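Local coordinates for protein uncharacterized oxidoreductase yvaA (Bacillus subtilis subsp. subtilis, PDB 3GDO) that catalyses the reversible NADPH-dependent reduction of scyllo-inosose to scyllo-inositol, and cannot use NADH in its place, at residues D184-L187 and H188-M192; L217-G220 and K221-A224; G272-P276 and E277-K281; L303-Y306 and R307-E311; E325-N328 and V329-I333. One frame throughout, in Å; residues are numbered along the deposited sequence.

Interaction 1. Residues D184-L187 and H188-M192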
# COMPACT_ATOMS: atom_id res chain seq x y z
N ASP B 184 -6.25 9.15 13.20
CA ASP B 184 -6.93 10.39 13.60
C ASP B 184 -7.12 11.28 12.38
O ASP B 184 -8.20 11.90 12.18
CB ASP B 184 -6.12 11.15 14.69
CG ASP B 184 -6.75 12.52 15.05
OD1 ASP B 184 -7.81 12.53 15.72
OD2 ASP B 184 -6.19 13.60 14.68
N GLN B 185 -6.07 11.34 11.56
CA GLN B 185 -6.10 12.16 10.35
C GLN B 185 -7.22 11.68 9.44
O GLN B 185 -8.00 12.48 8.90
CB GLN B 185 -4.77 12.08 9.64
CG GLN B 185 -3.67 12.88 10.34
CD GLN B 185 -2.34 12.88 9.59
OE1 GLN B 185 -2.07 12.03 8.75
NE2 GLN B 185 -1.50 13.86 9.90
N THR B 186 -7.30 10.35 9.29
CA THR B 186 -8.29 9.73 8.41
C THR B 186 -9.71 9.99 8.92
O THR B 186 -10.61 10.30 8.11
CB THR B 186 -8.08 8.20 8.26
OG1 THR B 186 -6.70 7.93 7.95
CG2 THR B 186 -8.96 7.66 7.17
N LEU B 187 -9.91 9.83 10.23
CA LEU B 187 -11.23 10.10 10.85
C LEU B 187 -11.56 11.58 10.67
O LEU B 187 -12.68 11.93 10.35
CB LEU B 187 -11.22 9.73 12.31
CG LEU B 187 -11.02 8.22 12.58
CD1 LEU B 187 -11.16 7.98 14.05
CD2 LEU B 187 -11.93 7.34 11.79
N HIS B 188 -10.54 12.42 10.80
CA HIS B 188 -10.73 13.86 10.69
C HIS B 188 -11.24 14.19 9.31
O HIS B 188 -12.15 15.02 9.15
CB HIS B 188 -9.43 14.63 10.97
CG HIS B 188 -9.59 16.12 11.04
ND1 HIS B 188 -10.43 16.73 11.95
CD2 HIS B 188 -9.04 17.11 10.31
CE1 HIS B 188 -10.36 18.05 11.79
NE2 HIS B 188 -9.52 18.30 10.80
N LEU B 189 -10.66 13.56 8.30
CA LEU B 189 -11.04 13.86 6.92
C LEU B 189 -12.38 13.27 6.50
O LEU B 189 -13.10 13.92 5.79
CB LEU B 189 -9.96 13.42 5.92
CG LEU B 189 -8.60 14.09 5.81
CD1 LEU B 189 -7.83 13.37 4.72
CD2 LEU B 189 -8.70 15.58 5.50
N PHE B 190 -12.72 12.05 6.92
CA PHE B 190 -13.84 11.36 6.28
C PHE B 190 -14.86 10.78 7.25
O PHE B 190 -15.79 10.09 6.81
CB PHE B 190 -13.34 10.17 5.40
CG PHE B 190 -12.18 10.50 4.51
CD1 PHE B 190 -12.32 11.37 3.42
CD2 PHE B 190 -10.93 9.89 4.73
CE1 PHE B 190 -11.21 11.65 2.56
CE2 PHE B 190 -9.82 10.17 3.87
CZ PHE B 190 -9.96 11.02 2.79
N GLY B 191 -14.72 11.02 8.55
CA GLY B 191 -15.66 10.46 9.54
C GLY B 191 -15.39 8.99 9.78
O GLY B 191 -14.33 8.47 9.41
N MET B 192 -16.33 8.30 10.40
CA MET B 192 -16.15 6.91 10.73
C MET B 192 -16.41 6.04 9.52
O MET B 192 -17.35 6.32 8.74
CB MET B 192 -17.08 6.49 11.89
CG MET B 192 -16.60 6.94 13.33
SD MET B 192 -14.98 6.29 13.86
CE MET B 192 -15.48 4.82 14.67
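T186 and F190 meet four residues apart, as do L187 and G191, and the evidence divides into apolar packing and main-chain hydrogen bonding. On the apolar side, T186 CG2 comes up to F190 CD2 at 3.8 Å and lies in the plane of the phenyl ring, so the methyl touches the rim. The torsion of T186 (chi1 -48°) turns this methyl anti to the backbone N, while OG1 lies beside that N and bonds to I182 O one turn earlier. One face of the same ring carries L189 CB, 3.7 Å above its centre. Farther on, L187 CD2 reaches M192 SD at 3.8 Å, the two side chains passing at a slant; the M192 chain is folded at chi2 and chi3.

The contact spans the C-terminal turn of helix 174-190 and the two residues that follow it, G191 and M192, in the C-terminal alpha/beta domain of a Gfo/Idh/MocA oxidoreductase. G191, with phi 76°, is the first residue to leave helical geometry.

The main-chain bonds run without interruption into that ending. H188 N donates to D184 O at 2.8 Å, L189 N to Q185 O at 2.9 Å and F190 N to T186 O at 3.0 Å. The last is G191 N to L187 O, also 2.9 Å. Polar side chains turn elsewhere: D184 forms a salt bridge with R126, and Q185 bonds to Y239 OH.

Interaction 2. Residues L217-G220 and K221-A224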
# COMPACT_ATOMS: atom_id res chain seq x y z
N LEU B 217 -9.73 0.73 6.20
CA LEU B 217 -11.01 1.36 6.63
C LEU B 217 -11.98 1.51 5.46
O LEU B 217 -11.69 2.21 4.47
CB LEU B 217 -10.79 2.70 7.34
CG LEU B 217 -10.28 2.70 8.79
CD1 LEU B 217 -8.98 1.94 8.99
CD2 LEU B 217 -10.10 4.14 9.31
N ASP B 218 -13.10 0.81 5.60
CA ASP B 218 -14.04 0.62 4.52
C ASP B 218 -15.04 1.78 4.54
O ASP B 218 -15.86 1.88 5.46
CB ASP B 218 -14.74 -0.75 4.66
CG ASP B 218 -15.81 -1.02 3.56
OD1 ASP B 218 -15.93 -0.26 2.57
OD2 ASP B 218 -16.54 -2.03 3.71
N TYR B 219 -14.93 2.67 3.56
CA TYR B 219 -15.92 3.72 3.37
C TYR B 219 -16.68 3.48 2.05
O TYR B 219 -16.99 4.43 1.36
CB TYR B 219 -15.25 5.07 3.29
CG TYR B 219 -14.54 5.56 4.55
CD1 TYR B 219 -15.19 6.42 5.46
CD2 TYR B 219 -13.21 5.20 4.81
CE1 TYR B 219 -14.52 6.91 6.62
CE2 TYR B 219 -12.54 5.69 5.94
CZ TYR B 219 -13.20 6.53 6.85
OH TYR B 219 -12.53 6.97 7.95
N GLY B 220 -16.90 2.23 1.65
CA GLY B 220 -17.66 1.94 0.42
C GLY B 220 -16.78 2.13 -0.80
O GLY B 220 -15.84 1.36 -1.05
N LYS B 221 -17.08 3.16 -1.58
CA LYS B 221 -16.30 3.46 -2.76
C LYS B 221 -14.88 3.88 -2.34
O LYS B 221 -13.88 3.46 -2.95
CB LYS B 221 -16.98 4.54 -3.58
CG LYS B 221 -16.22 4.88 -4.85
CD LYS B 221 -16.89 6.04 -5.59
CE LYS B 221 -15.89 6.66 -6.57
NZ LYS B 221 -16.49 7.80 -7.32
N LEU B 222 -14.80 4.71 -1.30
CA LEU B 222 -13.54 5.16 -0.70
C LEU B 222 -12.90 4.06 0.16
O LEU B 222 -13.56 3.45 1.05
CB LEU B 222 -13.76 6.42 0.16
CG LEU B 222 -12.63 6.92 1.08
CD1 LEU B 222 -11.36 7.20 0.26
CD2 LEU B 222 -13.03 8.18 1.90
N GLN B 223 -11.62 3.79 -0.10
CA GLN B 223 -10.86 2.81 0.71
C GLN B 223 -9.67 3.53 1.31
O GLN B 223 -8.92 4.20 0.57
CB GLN B 223 -10.40 1.60 -0.12
CG GLN B 223 -11.56 0.79 -0.69
CD GLN B 223 -12.29 0.00 0.40
OE1 GLN B 223 -11.67 -0.66 1.22
NE2 GLN B 223 -13.61 0.11 0.42
N ALA B 224 -9.55 3.46 2.63
CA ALA B 224 -8.47 4.15 3.34
C ALA B 224 -7.58 3.04 3.83
O ALA B 224 -8.08 2.09 4.47
CB ALA B 224 -9.02 4.98 4.52
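D218 OD1 is gripped by Q223 NE2 at 3.2 Å and by G220 N at 2.8 Å. The donors come from opposite faces of the carboxylate plane: the amide stands above it, 49° out, and the backbone N-H arrives on the anti side but well out of the plane. The bond to G220 N, two residues on, defines an Asx turn. Q223 NE2 also donates to G220 O at 2.9 Å, in its amide plane, and thus bonds both the carboxylate and the carbonyl of the turn. A bend at chi2 (-72°) brings the Q223 amide here.

These bonds brace a beta hairpin, strands 212-219 and 222-228, closed by a type II' turn from Y219 to L222. Y219 N donates to L222 O at 3.0 Å, and the return bond from L222 N is weak. L217 and A224 form a second hydrogen-bonded pair, L217 N to A224 O 2.8 Å.

On the other sheet face, Y219 and L222 lie side by side, CB to CB 3.7 Å, and A224 CB sits at the ring edge. Y219 OH bonds to G191 O, just past the end of helix 174-190. The second subunit also meets the hairpin: its Q203 NE2 donates to K221 O, its K343 packs on D218 and its Y212 on Q223. The faces thus differ in chemistry: polar bonds of D218 and Q223 hold the turn, while apolar contacts meet helix 174-190.

Interaction 3. Residues G272-P276 and E277-K281; sequences GADVP and EFYGK
P276 CA lies over one face of the Y279 ring. It stands 3.5 Å from the ring centroid and only 9° off the normal, a CH-pi contact that is nearly centred. The proline ring itself is displaced toward the phenol end, where CG is 4.0 Å from Y279 OH, and the two side chains cross at a slant. With chi1 near -69°, Y279 CG lies beside the backbone N, which brings a ring face against P276 CA. D274 O lies at the edge of the same ring, 3.8 Å from Y279 CE1.

F278 is approached in another manner. V275 CB lies near the plane of the phenyl ring, at the edge, 3.7 Å from CD2. The D274 side chain crosses that of F278 at about a right angle, its OD1 lying 3.9 Å from F278 CB while also accepting from V275 N.

The backbone turn brings these residues together. F278 N donates to V275 O at 2.8 Å, and P276 and E277 have phi and psi near those of a type I beta turn. Y279 N follows with a weak bond to P276 O, 3.4 Å long but fairly straight at 166°.

The turn leads from the loop after helix 256-261 into strand 280-286 of the large mixed sheet. D274 OD2 links it to S297, and to K250 at the end of the adjacent strand 246-250; Y279 also packs on P296 and S297, just after strand 289-295.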
# COMPACT_ATOMS: atom_id res chain seq x y z
N GLY B 272 8.24 25.06 11.18
CA GLY B 272 7.42 23.99 10.58
C GLY B 272 7.53 23.87 9.07
O GLY B 272 6.78 23.09 8.46
N ALA B 273 8.45 24.63 8.46
CA ALA B 273 8.66 24.61 7.00
C ALA B 273 9.12 23.22 6.54
O ALA B 273 9.93 22.57 7.21
CB ALA B 273 9.70 25.66 6.58
N ASP B 274 8.62 22.79 5.40
CA ASP B 274 9.04 21.52 4.83
C ASP B 274 10.30 21.75 4.00
O ASP B 274 10.62 22.89 3.64
CB ASP B 274 7.89 20.96 3.97
CG ASP B 274 7.95 19.42 3.83
OD1 ASP B 274 8.93 18.80 4.30
OD2 ASP B 274 7.03 18.84 3.21
N VAL B 275 11.03 20.67 3.74
CA VAL B 275 12.19 20.68 2.85
C VAL B 275 11.71 20.58 1.38
O VAL B 275 10.89 19.72 1.07
CB VAL B 275 13.16 19.50 3.18
CG1 VAL B 275 14.47 19.70 2.50
CG2 VAL B 275 13.40 19.39 4.69
N PRO B 276 12.19 21.48 0.49
CA PRO B 276 11.79 21.50 -0.93
C PRO B 276 11.84 20.16 -1.67
O PRO B 276 11.03 19.92 -2.55
CB PRO B 276 12.78 22.47 -1.56
CG PRO B 276 13.08 23.44 -0.45
CD PRO B 276 13.10 22.60 0.82
N GLU B 277 12.79 19.30 -1.30
CA GLU B 277 12.92 17.99 -1.94
C GLU B 277 11.73 17.12 -1.59
O GLU B 277 11.44 16.16 -2.32
CB GLU B 277 14.24 17.28 -1.59
CG GLU B 277 14.96 17.72 -0.27
CD GLU B 277 15.76 19.06 -0.39
OE1 GLU B 277 16.49 19.42 0.57
OE2 GLU B 277 15.67 19.75 -1.43
N PHE B 278 11.01 17.47 -0.52
CA PHE B 278 9.95 16.60 -0.00
C PHE B 278 8.57 17.12 -0.28
O PHE B 278 7.59 16.51 0.15
CB PHE B 278 10.14 16.37 1.50
CG PHE B 278 11.30 15.46 1.82
CD1 PHE B 278 11.20 14.08 1.66
CD2 PHE B 278 12.51 15.98 2.27
CE1 PHE B 278 12.28 13.23 1.96
CE2 PHE B 278 13.60 15.14 2.56
CZ PHE B 278 13.48 13.76 2.41
N TYR B 279 8.48 18.24 -1.01
CA TYR B 279 7.18 18.82 -1.36
C TYR B 279 6.42 17.75 -2.15
O TYR B 279 7.04 17.01 -2.95
CB TYR B 279 7.33 20.08 -2.24
CG TYR B 279 7.91 21.35 -1.58
CD1 TYR B 279 8.13 21.43 -0.19
CD2 TYR B 279 8.20 22.49 -2.37
CE1 TYR B 279 8.64 22.61 0.40
CE2 TYR B 279 8.71 23.67 -1.80
CZ TYR B 279 8.93 23.72 -0.41
OH TYR B 279 9.42 24.87 0.14
N GLY B 280 5.11 17.65 -1.92
CA GLY B 280 4.28 16.69 -2.63
C GLY B 280 4.09 17.02 -4.11
O GLY B 280 4.19 18.18 -4.51
N LYS B 281 3.82 15.99 -4.91
CA LYS B 281 3.42 16.18 -6.31
C LYS B 281 1.94 15.94 -6.51
O LYS B 281 1.41 14.87 -6.14
CB LYS B 281 4.25 15.30 -7.25
CG LYS B 281 5.74 15.53 -7.04
CD LYS B 281 6.63 14.81 -8.04
CE LYS B 281 8.05 15.42 -7.96
NZ LYS B 281 9.04 14.70 -8.82

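Interaction 4. Residues L303-Y306 and R307-E311; sequences LTYY and RKIAE
Y305 and I309 pack one helical turn apart on helix 303-315, which lies against strands 31-37, 68-71 and 91-95 of the parallel Rossmann-fold sheet. From CB the tyrosine leaves the helix with CG anti to the backbone N (chi1 174°). The ring then presents one face to the isoleucine: CD2 is 3.9 Å from I309 CG1, CE2 comes to 3.5 Å of the same atom, and CZ is about equally close to CG1 and CD1 of I309. I309 CG1 stands over the face, 30° off the ring normal, which makes this a CH-pi contact. At the tip, OH is 3.6 Å from I309 CD1 and is hydrogen-bonded to S120 OG. Meanwhile the CD2 edge of the ring stands 3.8 Å above the centre of the Y306 ring, and Y122 meets Y305 edge-to-face.

With an alanine in place of Y305, S120 OG would probably lose its hydroxyl partner and I309 the aromatic face that its CG1 packs on, opening a gap between helix and sheet.

Regular i to i+4 bonds carry the backbone: R307 N to L303 O at 2.9 Å, then K308 N to T304 O and I309 N to Y305 O, both at 3.0 Å. On the more exposed side, T304 CG2 runs alongside K308 CD. The R307 chain, extended from CG to NE, sets its guanidinium beside L303, NH1 3.8 Å from L303 CB, which lies over one face of the flat group, toward its rim.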
# COMPACT_ATOMS: atom_id res chain seq x y z
N LEU B 303 1.54 24.93 17.49
CA LEU B 303 1.03 26.04 18.34
C LEU B 303 -0.47 26.18 18.22
O LEU B 303 -1.15 26.53 19.21
CB LEU B 303 1.68 27.38 17.96
CG LEU B 303 3.18 27.53 18.28
CD1 LEU B 303 3.68 28.93 17.82
CD2 LEU B 303 3.43 27.30 19.80
N THR B 304 -0.98 25.91 17.01
CA THR B 304 -2.39 26.10 16.73
C THR B 304 -3.25 25.30 17.71
O THR B 304 -4.25 25.83 18.21
CB THR B 304 -2.74 25.81 15.23
OG1 THR B 304 -1.94 26.65 14.40
CG2 THR B 304 -4.21 26.03 14.91
N TYR B 305 -2.87 24.05 18.02
CA TYR B 305 -3.61 23.28 19.02
C TYR B 305 -3.72 24.09 20.34
O TYR B 305 -4.79 24.19 20.95
CB TYR B 305 -2.96 21.92 19.29
CG TYR B 305 -3.61 21.14 20.42
CD1 TYR B 305 -4.61 20.22 20.15
CD2 TYR B 305 -3.21 21.31 21.73
CE1 TYR B 305 -5.20 19.50 21.15
CE2 TYR B 305 -3.80 20.58 22.74
CZ TYR B 305 -4.80 19.69 22.44
OH TYR B 305 -5.40 18.96 23.42
N TYR B 306 -2.62 24.68 20.79
CA TYR B 306 -2.70 25.36 22.08
C TYR B 306 -3.39 26.74 22.04
O TYR B 306 -3.98 27.13 23.03
CB TYR B 306 -1.34 25.38 22.80
CG TYR B 306 -1.07 24.10 23.58
CD1 TYR B 306 -1.89 23.75 24.64
CD2 TYR B 306 -0.00 23.24 23.25
CE1 TYR B 306 -1.68 22.57 25.36
CE2 TYR B 306 0.25 22.07 23.98
CZ TYR B 306 -0.60 21.74 25.02
OH TYR B 306 -0.40 20.61 25.78
N ARG B 307 -3.30 27.47 20.94
CA ARG B 307 -4.06 28.72 20.80
C ARG B 307 -5.55 28.40 20.82
O ARG B 307 -6.36 29.16 21.39
CB ARG B 307 -3.70 29.45 19.52
CG ARG B 307 -2.29 29.96 19.49
CD ARG B 307 -1.98 30.63 18.14
NE ARG B 307 -0.71 31.34 18.20
CZ ARG B 307 0.30 31.19 17.35
NH1 ARG B 307 0.20 30.40 16.30
NH2 ARG B 307 1.40 31.91 17.51
N LYS B 308 -5.92 27.27 20.24
CA LYS B 308 -7.32 26.85 20.24
C LYS B 308 -7.81 26.40 21.61
O LYS B 308 -8.92 26.76 22.01
CB LYS B 308 -7.61 25.82 19.15
CG LYS B 308 -8.21 26.42 17.88
CD LYS B 308 -7.57 25.88 16.59
CE LYS B 308 -8.61 25.73 15.47
NZ LYS B 308 -9.36 26.98 15.13
N ILE B 309 -6.99 25.62 22.33
CA ILE B 309 -7.33 25.24 23.69
C ILE B 309 -7.58 26.51 24.57
O ILE B 309 -8.53 26.56 25.33
CB ILE B 309 -6.21 24.35 24.35
CG1 ILE B 309 -6.15 22.94 23.71
CG2 ILE B 309 -6.36 24.26 25.90
CD1 ILE B 309 -7.25 21.96 24.18
N ALA B 310 -6.71 27.50 24.44
CA ALA B 310 -6.88 28.77 25.13
C ALA B 310 -8.24 29.43 24.79
O ALA B 310 -8.94 29.94 25.68
CB ALA B 310 -5.72 29.70 24.84
N GLU B 311 -8.63 29.37 23.52
CA GLU B 311 -9.95 29.89 23.09
C GLU B 311 -11.13 29.08 23.59
O GLU B 311 -12.19 29.67 23.87
CB GLU B 311 -9.99 30.20 21.58
CG GLU B 311 -8.96 31.31 21.23
CD GLU B 311 -8.77 31.60 19.74
OE1 GLU B 311 -9.20 30.79 18.90
OE2 GLU B 311 -8.16 32.66 19.41

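Interaction 5. Residues E325-N328 and V329-I333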
# COMPACT_ATOMS: atom_id res chain seq x y z
N GLU B 325 -13.66 12.37 19.51
CA GLU B 325 -12.74 12.08 18.41
C GLU B 325 -11.57 11.19 18.91
O GLU B 325 -11.24 10.20 18.27
CB GLU B 325 -12.24 13.38 17.78
CG GLU B 325 -13.34 14.15 17.04
CD GLU B 325 -12.91 15.59 16.83
OE1 GLU B 325 -11.83 15.97 17.36
OE2 GLU B 325 -13.62 16.34 16.15
N GLY B 326 -11.04 11.51 20.10
CA GLY B 326 -10.05 10.66 20.77
C GLY B 326 -10.54 9.24 20.94
O GLY B 326 -9.84 8.27 20.60
N ILE B 327 -11.75 9.09 21.48
CA ILE B 327 -12.31 7.75 21.69
C ILE B 327 -12.47 7.03 20.33
O ILE B 327 -12.30 5.81 20.24
CB ILE B 327 -13.69 7.82 22.42
CG1 ILE B 327 -13.53 8.20 23.90
CG2 ILE B 327 -14.45 6.53 22.30
CD1 ILE B 327 -14.88 8.70 24.55
N ASN B 328 -12.83 7.78 19.29
CA ASN B 328 -13.06 7.11 18.00
C ASN B 328 -11.81 6.41 17.44
O ASN B 328 -11.91 5.34 16.81
CB ASN B 328 -13.69 8.04 16.96
CG ASN B 328 -15.19 8.17 17.15
OD1 ASN B 328 -15.82 7.29 17.72
ND2 ASN B 328 -15.75 9.29 16.71
N VAL B 329 -10.65 7.01 17.71
CA VAL B 329 -9.33 6.45 17.34
C VAL B 329 -9.12 5.12 18.02
O VAL B 329 -8.72 4.13 17.38
CB VAL B 329 -8.19 7.39 17.74
CG1 VAL B 329 -6.80 6.78 17.41
CG2 VAL B 329 -8.38 8.68 17.02
N ILE B 330 -9.42 5.10 19.31
CA ILE B 330 -9.31 3.87 20.09
C ILE B 330 -10.26 2.82 19.60
O ILE B 330 -9.92 1.67 19.54
CB ILE B 330 -9.51 4.13 21.62
CG1 ILE B 330 -8.53 5.20 22.13
CG2 ILE B 330 -9.34 2.85 22.40
CD1 ILE B 330 -7.04 5.03 21.61
N ARG B 331 -11.46 3.24 19.21
CA ARG B 331 -12.44 2.34 18.62
C ARG B 331 -11.90 1.66 17.35
O ARG B 331 -12.11 0.46 17.13
CB ARG B 331 -13.73 3.11 18.27
CG ARG B 331 -14.62 3.39 19.48
CD ARG B 331 -16.10 3.41 19.09
NE ARG B 331 -16.61 4.76 19.21
CZ ARG B 331 -17.13 5.27 20.33
NH1 ARG B 331 -17.20 4.51 21.43
NH2 ARG B 331 -17.56 6.53 20.35
N ILE B 332 -11.20 2.44 16.52
CA ILE B 332 -10.66 1.86 15.29
C ILE B 332 -9.53 0.92 15.64
O ILE B 332 -9.42 -0.15 15.05
CB ILE B 332 -10.11 2.93 14.31
CG1 ILE B 332 -11.24 3.81 13.82
CG2 ILE B 332 -9.34 2.25 13.08
CD1 ILE B 332 -12.33 3.05 13.10
N ILE B 333 -8.70 1.31 16.62
CA ILE B 333 -7.57 0.47 17.06
C ILE B 333 -8.05 -0.89 17.60
O ILE B 333 -7.52 -1.93 17.21
CB ILE B 333 -6.66 1.21 18.05
CG1 ILE B 333 -5.87 2.30 17.32
CG2 ILE B 333 -5.68 0.29 18.69
CD1 ILE B 333 -5.11 3.17 18.26
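Helix 323-342, a long helix of the C-terminal alpha/beta domain, carries this contact, in which R331 turns back along the helix to meet N328 and I327. N328 OD1 receives R331 NE at 3.0 Å, with the donor nearly along the C=O axis (164°) and the oxygen 21° out of the guanidinium plane. R331 NH2 adds a second, weak bond to the same oxygen at 3.2 Å. Amide and guanidinium planes are 58° apart, so the pair is not a flat, two-pronged one. Bends at chi2 and chi3 curl the arginine chain toward N328.

I327 completes the setting: its CG2, anti to the backbone N, lies over one face of the guanidinium, 3.4 Å above the plane and offset toward the rim. R331 NH2 also forms a salt bridge with E324, earlier on the same helix, and NH1 another with E106 of helix 102-115. A leucine in place of R331 is likely to leave E324 and E106 without this positive partner and N328 OD1 without its side-chain donors.

Along the backbone, R331 N donates to I327 O at 2.9 Å and I332 N to N328 O at 3.0 Å. The earlier turn is looser, since V329 N bonds to E325 O at 3.3 Å, and the bonds to G326 O from V329 N and I330 N are weak, the latter 3.4 Å long.

Interactions 1, 2 and 5 form one connected cluster. Interaction 1 meets the hairpin through G191 O and Y219 OH, 2.8 Å apart, and F190 CG lies 3.6 Å from L222 CD2. M192 SD also touches N328 CB of interaction 5 at 3.8 Å, and interaction 2 meets interaction 5 directly through L217 CD1 and I332 CG2, 4.1 Å apart. Interaction 4 stands apart on the Rossmann sheet, its nearest atoms about 8 Å from interaction 5, on the next helix, and about 9 Å from interaction 3. Y306 there bonds to H21 of helix 15-26, whose start overlaps a GxGxxG-type pattern that probably helps bind NADP(H). Interaction 3 lies about 30 Å, centre to centre, from interaction 5.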